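Local structure of aminopeptidase (Aneurinibacillus sp. AM-1, 5IB9) at residues Asp390-Gly393 with Ser394-Gln398; Leu38-Val41 with Arg42-Gln46; Ala252-Met255 with Ser256-Thr260. The protein probably acts as a zinc-dependent aminopeptidase of peptidase family M28, removing residues from the N termini of peptides, and also carries a protease-associated domain. All coordinates share one frame; numbering follows the deposited sequence.

Interaction 1: residues Asp390-Gly393 with Ser394-Gln398; sequences DIVG and SAVYQ. With ZN (zinc ion), chain D.
Helix 382-400 of the M28 peptidase fold, buried along this part, holds this contact, in which the carbonyl O of Asp390 takes two bonds from Ser394 while the carboxylate of the same aspartate binds a zinc ion. Ser394 N donates to Asp390 O at 2.9 Å, from above the carbonyl plane. The hydroxyl adds a second bond, Ser394 OG to Asp390 O at 2.8 Å, tilted only 18° from that plane. This double grip is possible because OG lies anti to its own carbonyl carbon and beside its backbone N (chi1 -62°), which turns it back toward the preceding turn. A buried serine hydroxyl is thus satisfied within its own helix, close to Ile9 of helix 6-10 and Ala330 of helix 322-334. Two residues further along, Val396 N donates to Val392 O at 2.9 Å, and next Tyr397 N to Gly393 O. The valines meet more loosely than the backbone: Val392 CG1 and Val396 CG2 are 4.4 Å apart, and both side chains pack on Phe298 of strand 294-300. In the side chain of Asp390, OD1 is hydrogen-bonded to Thr13 OG1, which probably steadies the carboxylate for the metal. Asp386, one turn earlier, supplies another ligand of this zinc, and water adds to its coordination; Asp390 OD2 binds the zinc at 1.9 Å.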
loop_
_atom_site.group_PDB
_atom_site.type_symbol
_atom_site.label_atom_id
_atom_site.label_comp_id
_atom_site.label_asym_id
_atom_site.label_seq_id
_atom_site.Cartn_x
_atom_site.Cartn_y
_atom_site.Cartn_z
ATOM N N ASP A 390 27.051 -6.346 -20.563
ATOM C CA ASP A 390 28.062 -5.322 -20.931
ATOM C C ASP A 390 27.421 -3.978 -21.154
ATOM O O ASP A 390 27.951 -2.961 -20.770
ATOM C CB ASP A 390 28.741 -5.825 -22.240
ATOM C CG ASP A 390 29.613 -6.973 -22.036
ATOM O OD1 ASP A 390 30.052 -7.257 -20.937
ATOM O OD2 ASP A 390 29.860 -7.629 -23.069
ATOM N N ILE A 391 26.281 -3.910 -21.878
ATOM C CA ILE A 391 25.651 -2.628 -22.215
ATOM C C ILE A 391 25.075 -1.925 -20.928
ATOM O O ILE A 391 25.319 -0.717 -20.678
ATOM C CB ILE A 391 24.627 -2.803 -23.270
ATOM C CG1 ILE A 391 25.267 -3.077 -24.661
ATOM C CG2 ILE A 391 23.706 -1.581 -23.401
ATOM C CD1 ILE A 391 24.321 -3.675 -25.723
ATOM N N VAL A 392 24.293 -2.682 -20.144
ATOM C CA VAL A 392 23.649 -2.101 -18.958
ATOM C C VAL A 392 24.785 -1.751 -17.958
ATOM O O VAL A 392 24.735 -0.718 -17.337
ATOM C CB VAL A 392 22.554 -3.009 -18.432
ATOM C CG1 VAL A 392 22.045 -2.502 -17.037
ATOM C CG2 VAL A 392 21.408 -2.983 -19.379
ATOM N N GLY A 393 25.707 -2.675 -17.797
ATOM C CA GLY A 393 26.760 -2.343 -16.815
ATOM C C GLY A 393 27.584 -1.144 -17.247
ATOM O O GLY A 393 27.973 -0.349 -16.378
ATOM N N SER A 394 27.946 -1.063 -18.544
ATOM C CA SER A 394 28.692 0.150 -19.014
ATOM C C SER A 394 27.891 1.421 -18.939
ATOM O O SER A 394 28.481 2.465 -18.634
ATOM C CB SER A 394 29.168 -0.044 -20.456
ATOM O OG SER A 394 30.083 -1.188 -20.412
ATOM N N ALA A 395 26.551 1.312 -19.156
ATOM C CA ALA A 395 25.666 2.486 -19.016
ATOM C C ALA A 395 25.658 2.940 -17.559
ATOM O O ALA A 395 25.826 4.152 -17.304
ATOM C CB ALA A 395 24.217 2.194 -19.464
ATOM N N VAL A 396 25.523 1.979 -16.641
ATOM C CA VAL A 396 25.516 2.338 -15.238
ATOM C C VAL A 396 26.911 2.914 -14.832
ATOM O O VAL A 396 26.993 3.932 -14.156
ATOM C CB VAL A 396 25.171 1.159 -14.383
ATOM C CG1 VAL A 396 25.485 1.405 -12.844
ATOM C CG2 VAL A 396 23.655 0.770 -14.579
ATOM N N TYR A 397 27.964 2.242 -15.307
ATOM C CA TYR A 397 29.291 2.709 -14.858
ATOM C C TYR A 397 29.666 4.004 -15.487
ATOM O O TYR A 397 30.511 4.750 -14.945
ATOM C CB TYR A 397 30.280 1.639 -15.297
ATOM C CG TYR A 397 31.677 1.830 -14.767
ATOM C CD1 TYR A 397 31.901 1.807 -13.395
ATOM C CD2 TYR A 397 32.718 1.942 -15.627
ATOM C CE1 TYR A 397 33.243 1.888 -12.856
ATOM C CE2 TYR A 397 34.047 2.062 -15.103
ATOM C CZ TYR A 397 34.275 2.057 -13.763
ATOM O OH TYR A 397 35.641 2.191 -13.289
ATOM N N GLN A 398 29.084 4.360 -16.649
ATOM C CA GLN A 398 29.367 5.680 -17.199
ATOM C C GLN A 398 29.031 6.767 -16.130
ATOM O O GLN A 398 29.708 7.784 -16.016
ATOM C CB GLN A 398 28.534 5.957 -18.434
ATOM C CG GLN A 398 28.779 7.368 -19.120
ATOM C CD GLN A 398 28.388 7.395 -20.565
ATOM O OE1 GLN A 398 28.251 6.332 -21.222
ATOM N NE2 GLN A 398 28.157 8.599 -21.096
HETATM ZN ZN ZN D . 31.015 -9.200 -23.172
HETATM O O HOH W 1 32.289 -9.673 -21.943
HETATM O O HOH W 2 31.647 -9.585 -25.136
HETATM O O HOH W 3 32.264 -8.440 -25.076
#

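Interaction 2: residues Leu38-Val41 with Arg42-Gln46; sequences LKAV and RYIEQ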
loop_
_atom_site.group_PDB
_atom_site.type_symbol
_atom_site.label_atom_id
_atom_site.label_comp_id
_atom_site.label_asym_id
_atom_site.label_seq_id
_atom_site.Cartn_x
_atom_site.Cartn_y
_atom_site.Cartn_z
ATOM N N LEU A 38 10.028 -18.087 -2.298
ATOM C CA LEU A 38 10.845 -17.912 -1.095
ATOM C C LEU A 38 12.241 -18.506 -1.244
ATOM O O LEU A 38 13.275 -17.886 -0.862
ATOM C CB LEU A 38 10.143 -18.520 0.110
ATOM C CG LEU A 38 10.820 -18.225 1.446
ATOM C CD1 LEU A 38 10.805 -16.800 1.766
ATOM C CD2 LEU A 38 10.129 -19.065 2.551
ATOM N N LYS A 39 12.341 -19.691 -1.886
ATOM C CA LYS A 39 13.621 -20.226 -2.156
ATOM C C LYS A 39 14.512 -19.319 -3.032
ATOM O O LYS A 39 15.741 -19.198 -2.862
ATOM C CB LYS A 39 13.382 -21.605 -2.830
ATOM C CG LYS A 39 14.656 -22.171 -3.394
ATOM C CD LYS A 39 14.424 -23.416 -4.419
ATOM C CE LYS A 39 13.604 -24.397 -3.684
ATOM N NZ LYS A 39 13.101 -25.458 -4.675
ATOM N N ALA A 40 13.873 -18.696 -4.010
ATOM C CA ALA A 40 14.608 -17.779 -4.892
ATOM C C ALA A 40 15.156 -16.548 -4.096
ATOM O O ALA A 40 16.274 -16.084 -4.297
ATOM C CB ALA A 40 13.710 -17.299 -6.073
ATOM N N VAL A 41 14.225 -16.013 -3.278
ATOM C CA VAL A 41 14.616 -14.874 -2.397
ATOM C C VAL A 41 15.850 -15.243 -1.572
ATOM O O VAL A 41 16.819 -14.468 -1.515
ATOM C CB VAL A 41 13.414 -14.484 -1.516
ATOM C CG1 VAL A 41 13.901 -13.683 -0.307
ATOM C CG2 VAL A 41 12.405 -13.802 -2.364
ATOM N N ARG A 42 15.843 -16.461 -0.953
ATOM C CA ARG A 42 16.984 -16.837 -0.182
ATOM C C ARG A 42 18.215 -16.974 -1.012
ATOM O O ARG A 42 19.355 -16.652 -0.593
ATOM C CB ARG A 42 16.675 -18.158 0.531
ATOM C CG ARG A 42 15.704 -17.979 1.682
ATOM C CD ARG A 42 16.554 -17.777 2.914
ATOM N NE ARG A 42 16.570 -16.350 3.126
ATOM C CZ ARG A 42 15.573 -15.687 3.693
ATOM N NH1 ARG A 42 14.497 -16.367 4.050
ATOM N NH2 ARG A 42 15.685 -14.350 3.904
ATOM N N TYR A 43 18.090 -17.567 -2.212
ATOM C CA TYR A 43 19.212 -17.778 -3.091
ATOM C C TYR A 43 19.828 -16.457 -3.496
ATOM O O TYR A 43 21.085 -16.276 -3.506
ATOM C CB TYR A 43 18.737 -18.600 -4.293
ATOM C CG TYR A 43 19.848 -18.832 -5.315
ATOM C CD1 TYR A 43 20.746 -19.904 -5.219
ATOM C CD2 TYR A 43 20.013 -17.927 -6.421
ATOM C CE1 TYR A 43 21.778 -20.119 -6.197
ATOM C CE2 TYR A 43 21.023 -18.102 -7.373
ATOM C CZ TYR A 43 21.838 -19.259 -7.292
ATOM O OH TYR A 43 22.803 -19.461 -8.259
ATOM N N ILE A 44 18.923 -15.545 -3.966
ATOM C CA ILE A 44 19.328 -14.173 -4.390
ATOM C C ILE A 44 20.064 -13.446 -3.262
ATOM O O ILE A 44 21.192 -12.937 -3.489
ATOM C CB ILE A 44 18.150 -13.426 -4.978
ATOM C CG1 ILE A 44 17.780 -14.179 -6.280
ATOM C CG2 ILE A 44 18.571 -11.947 -5.304
ATOM C CD1 ILE A 44 16.363 -13.821 -6.751
ATOM N N GLU A 45 19.468 -13.514 -2.084
ATOM C CA GLU A 45 20.127 -12.863 -0.929
ATOM C C GLU A 45 21.523 -13.444 -0.712
ATOM O O GLU A 45 22.511 -12.657 -0.522
ATOM C CB GLU A 45 19.183 -13.175 0.280
ATOM C CG GLU A 45 19.980 -12.817 1.570
ATOM C CD GLU A 45 19.174 -13.200 2.819
ATOM O OE1 GLU A 45 18.117 -13.785 2.738
ATOM O OE2 GLU A 45 19.767 -12.891 3.855
ATOM N N GLN A 46 21.669 -14.765 -0.757
ATOM C CA GLN A 46 22.984 -15.410 -0.581
ATOM C C GLN A 46 23.976 -14.978 -1.600
ATOM O O GLN A 46 25.140 -14.739 -1.269
ATOM C CB GLN A 46 22.842 -16.928 -0.560
ATOM C CG GLN A 46 24.221 -17.650 -0.440
ATOM C CD GLN A 46 24.984 -17.248 0.801
ATOM O OE1 GLN A 46 24.402 -16.906 1.875
ATOM N NE2 GLN A 46 26.301 -17.344 0.698
#
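Leu38 brings its CD1 methyl up to the guanidinium of Arg42, one turn further along, with CD1 4.4 Å from Arg42 NH1 and set obliquely to the flat group. The arginine reaches there through a bent chain: CG lies beside the backbone N (chi1 -73°), 3.5 Å from Leu38 O, and further bends at chi2 and chi3 fold the guanidinium along the helix toward Glu45. There NE and NH2 grip a single carboxylate oxygen side-on. Glu45 OE1 receives Arg42 NH2 on its syn lone pair, at 2.8 Å, while Arg42 NE reaches the same OE1 at 3.0 Å, 29° out of the carboxylate plane. The other oxygen, OE2, forms a salt bridge with Lys49, so the acid links two basic side chains on the surface of helix 35-50. In this amphipathic helix Val41 and Ile44 face strand 187-210 at Val206, while Tyr43 stacks with Phe24 of helix 15-25. On the inward side the Ile44 chain lies against the preceding turn: CG1 is 3.1 Å from Ala40 O, and CD1 is 4.4 Å from Ala40 CB. The backbone bond beneath them is nearly straight, Ile44 N to Ala40 O at 2.7 Å with an N-H...O angle of 172°.

Interaction 3: residues Ala252-Met255 with Ser256-Thr260; sequences ARVM and SKLKT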
loop_
_atom_site.group_PDB
_atom_site.type_symbol
_atom_site.label_atom_id
_atom_site.label_comp_id
_atom_site.label_asym_id
_atom_site.label_seq_id
_atom_site.Cartn_x
_atom_site.Cartn_y
_atom_site.Cartn_z
ATOM N N ALA A 252 25.966 -6.756 -9.977
ATOM C CA ALA A 252 26.379 -6.410 -8.587
ATOM C C ALA A 252 27.778 -7.024 -8.292
ATOM O O ALA A 252 28.525 -6.356 -7.653
ATOM C CB ALA A 252 25.388 -7.014 -7.614
ATOM N N ARG A 253 28.099 -8.227 -8.767
ATOM C CA ARG A 253 29.416 -8.802 -8.513
ATOM C C ARG A 253 30.435 -7.974 -9.216
ATOM O O ARG A 253 31.484 -7.590 -8.639
ATOM C CB ARG A 253 29.402 -10.178 -9.060
ATOM C CG ARG A 253 30.734 -10.940 -8.682
ATOM C CD ARG A 253 30.828 -12.308 -9.368
ATOM N NE ARG A 253 31.164 -12.064 -10.762
ATOM C CZ ARG A 253 32.346 -11.694 -11.225
ATOM N NH1 ARG A 253 33.383 -11.648 -10.368
ATOM N NH2 ARG A 253 32.476 -11.389 -12.549
ATOM N N VAL A 254 30.169 -7.619 -10.469
ATOM C CA VAL A 254 31.160 -6.765 -11.208
ATOM C C VAL A 254 31.425 -5.464 -10.489
ATOM O O VAL A 254 32.604 -5.065 -10.333
ATOM C CB VAL A 254 30.653 -6.499 -12.661
ATOM C CG1 VAL A 254 31.509 -5.373 -13.342
ATOM C CG2 VAL A 254 30.794 -7.799 -13.449
ATOM N N MET A 255 30.369 -4.747 -10.043
ATOM C CA MET A 255 30.562 -3.439 -9.479
ATOM C C MET A 255 31.241 -3.600 -8.118
ATOM O O MET A 255 31.912 -2.626 -7.665
ATOM C CB MET A 255 29.237 -2.694 -9.283
ATOM C CG MET A 255 28.613 -2.474 -10.639
ATOM S SD MET A 255 29.587 -1.236 -11.571
ATOM C CE MET A 255 28.408 -1.069 -12.936
ATOM N N SER A 256 31.214 -4.774 -7.523
ATOM C CA SER A 256 31.885 -4.929 -6.194
ATOM C C SER A 256 33.405 -4.821 -6.368
ATOM O O SER A 256 34.135 -4.579 -5.366
ATOM C CB SER A 256 31.534 -6.226 -5.494
ATOM O OG SER A 256 32.163 -7.355 -6.055
ATOM N N LYS A 257 33.900 -5.027 -7.574
ATOM C CA LYS A 257 35.340 -4.896 -7.883
ATOM C C LYS A 257 35.827 -3.508 -8.183
ATOM O O LYS A 257 37.013 -3.332 -8.494
ATOM C CB LYS A 257 35.657 -5.805 -9.094
ATOM C CG LYS A 257 35.113 -7.235 -9.114
ATOM C CD LYS A 257 35.468 -8.037 -7.864
ATOM C CE LYS A 257 35.007 -9.457 -7.975
ATOM N NZ LYS A 257 35.334 -10.251 -6.731
ATOM N N LEU A 258 34.950 -2.512 -8.212
ATOM C CA LEU A 258 35.219 -1.174 -8.701
ATOM C C LEU A 258 34.848 -0.028 -7.733
ATOM O O LEU A 258 33.932 -0.144 -6.941
ATOM C CB LEU A 258 34.459 -0.913 -10.058
ATOM C CG LEU A 258 34.751 -1.993 -11.079
ATOM C CD1 LEU A 258 33.749 -2.038 -12.230
ATOM C CD2 LEU A 258 36.159 -1.860 -11.669
ATOM N N LYS A 259 35.620 1.047 -7.742
ATOM C CA LYS A 259 35.282 2.233 -7.010
ATOM C C LYS A 259 34.145 2.911 -7.718
ATOM O O LYS A 259 34.038 2.909 -8.980
ATOM C CB LYS A 259 36.484 3.153 -6.997
ATOM C CG LYS A 259 37.705 2.537 -6.357
ATOM C CD LYS A 259 37.527 2.096 -4.898
ATOM C CE LYS A 259 37.715 3.199 -3.864
ATOM N NZ LYS A 259 37.283 2.690 -2.480
ATOM N N THR A 260 33.215 3.462 -6.915
ATOM C CA THR A 260 32.055 4.155 -7.449
ATOM C C THR A 260 31.776 5.430 -6.702
ATOM O O THR A 260 32.000 5.511 -5.469
ATOM C CB THR A 260 30.775 3.243 -7.388
ATOM O OG1 THR A 260 30.603 2.793 -6.019
ATOM C CG2 THR A 260 30.913 2.034 -8.396
HETATM O O HOH W 4 33.748 -12.628 -7.653
#
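The C-terminal end of helix 238-256, where the chain leaves a helix of the M28 domain for the loop leading to strand 263-269, gathers Ala252-Leu258 through backbone bonds, a serine hydroxyl, two basic chains and a small apolar cluster. Among the backbone bonds, the four-residue spacing gives way to a three-residue one. Ser256 N has only weak bonds, to Ala252 O and to Arg253 O, whereas Lys257 N donates to Val254 O at 3.0 Å and Leu258 N to Met255 O at 3.1 Å. These last two donors stand well above the carbonyl planes, consistent with the tighter turn at the helix end. The serine hydroxyl adds a bond at this end: Ser256 OG, held between its backbone N and carbonyl carbon (chi1 74°), donates to Arg253 O at 2.7 Å, in the carbonyl plane and on a lone pair.

The basic pair is joined through solvent. Arg253 and Lys257 pass each other at a slant, Lys257 CE lying 3.6 Å from Arg253 NH1, and water 4 accepts from both Arg253 NH1 and Lys257 NZ. That shared acceptor probably eases the closeness of two like charges, while a salt bridge from Arg253 NH2 to Glu250 probably offsets part of the arginine's charge.

Apolar contacts lie on the side facing Ile9 of helix 6-10. Val254 and Leu258 run alongside each other in the same direction. Met255, its chain bent at chi2, presents its sulfur to the same leucine methyl: Met255 SD is 4.3 Å from Leu258 CD1, and Val254 CG1 approaches that methyl to 4.2 Å.

From the N terminus the chain meets interaction 2 first, on helix 35-50, then interaction 3 at the end of helix 238-256, and last interaction 1 on helix 382-400. Each is a local contact made within one turn or so, so none closes a long loop; they follow in series and neither nest nor cross. Interactions 1 and 3 touch, with the methyl of Met255 against Gly393 and Val396, and Leu258 against the ring of Tyr397, joining two helices of the M28 domain. Helix 6-10 packs on both. Interaction 2 stands apart, its centre about 25 Å from that of interaction 1, and ties helix 15-25 to strands 55-66 and 187-210.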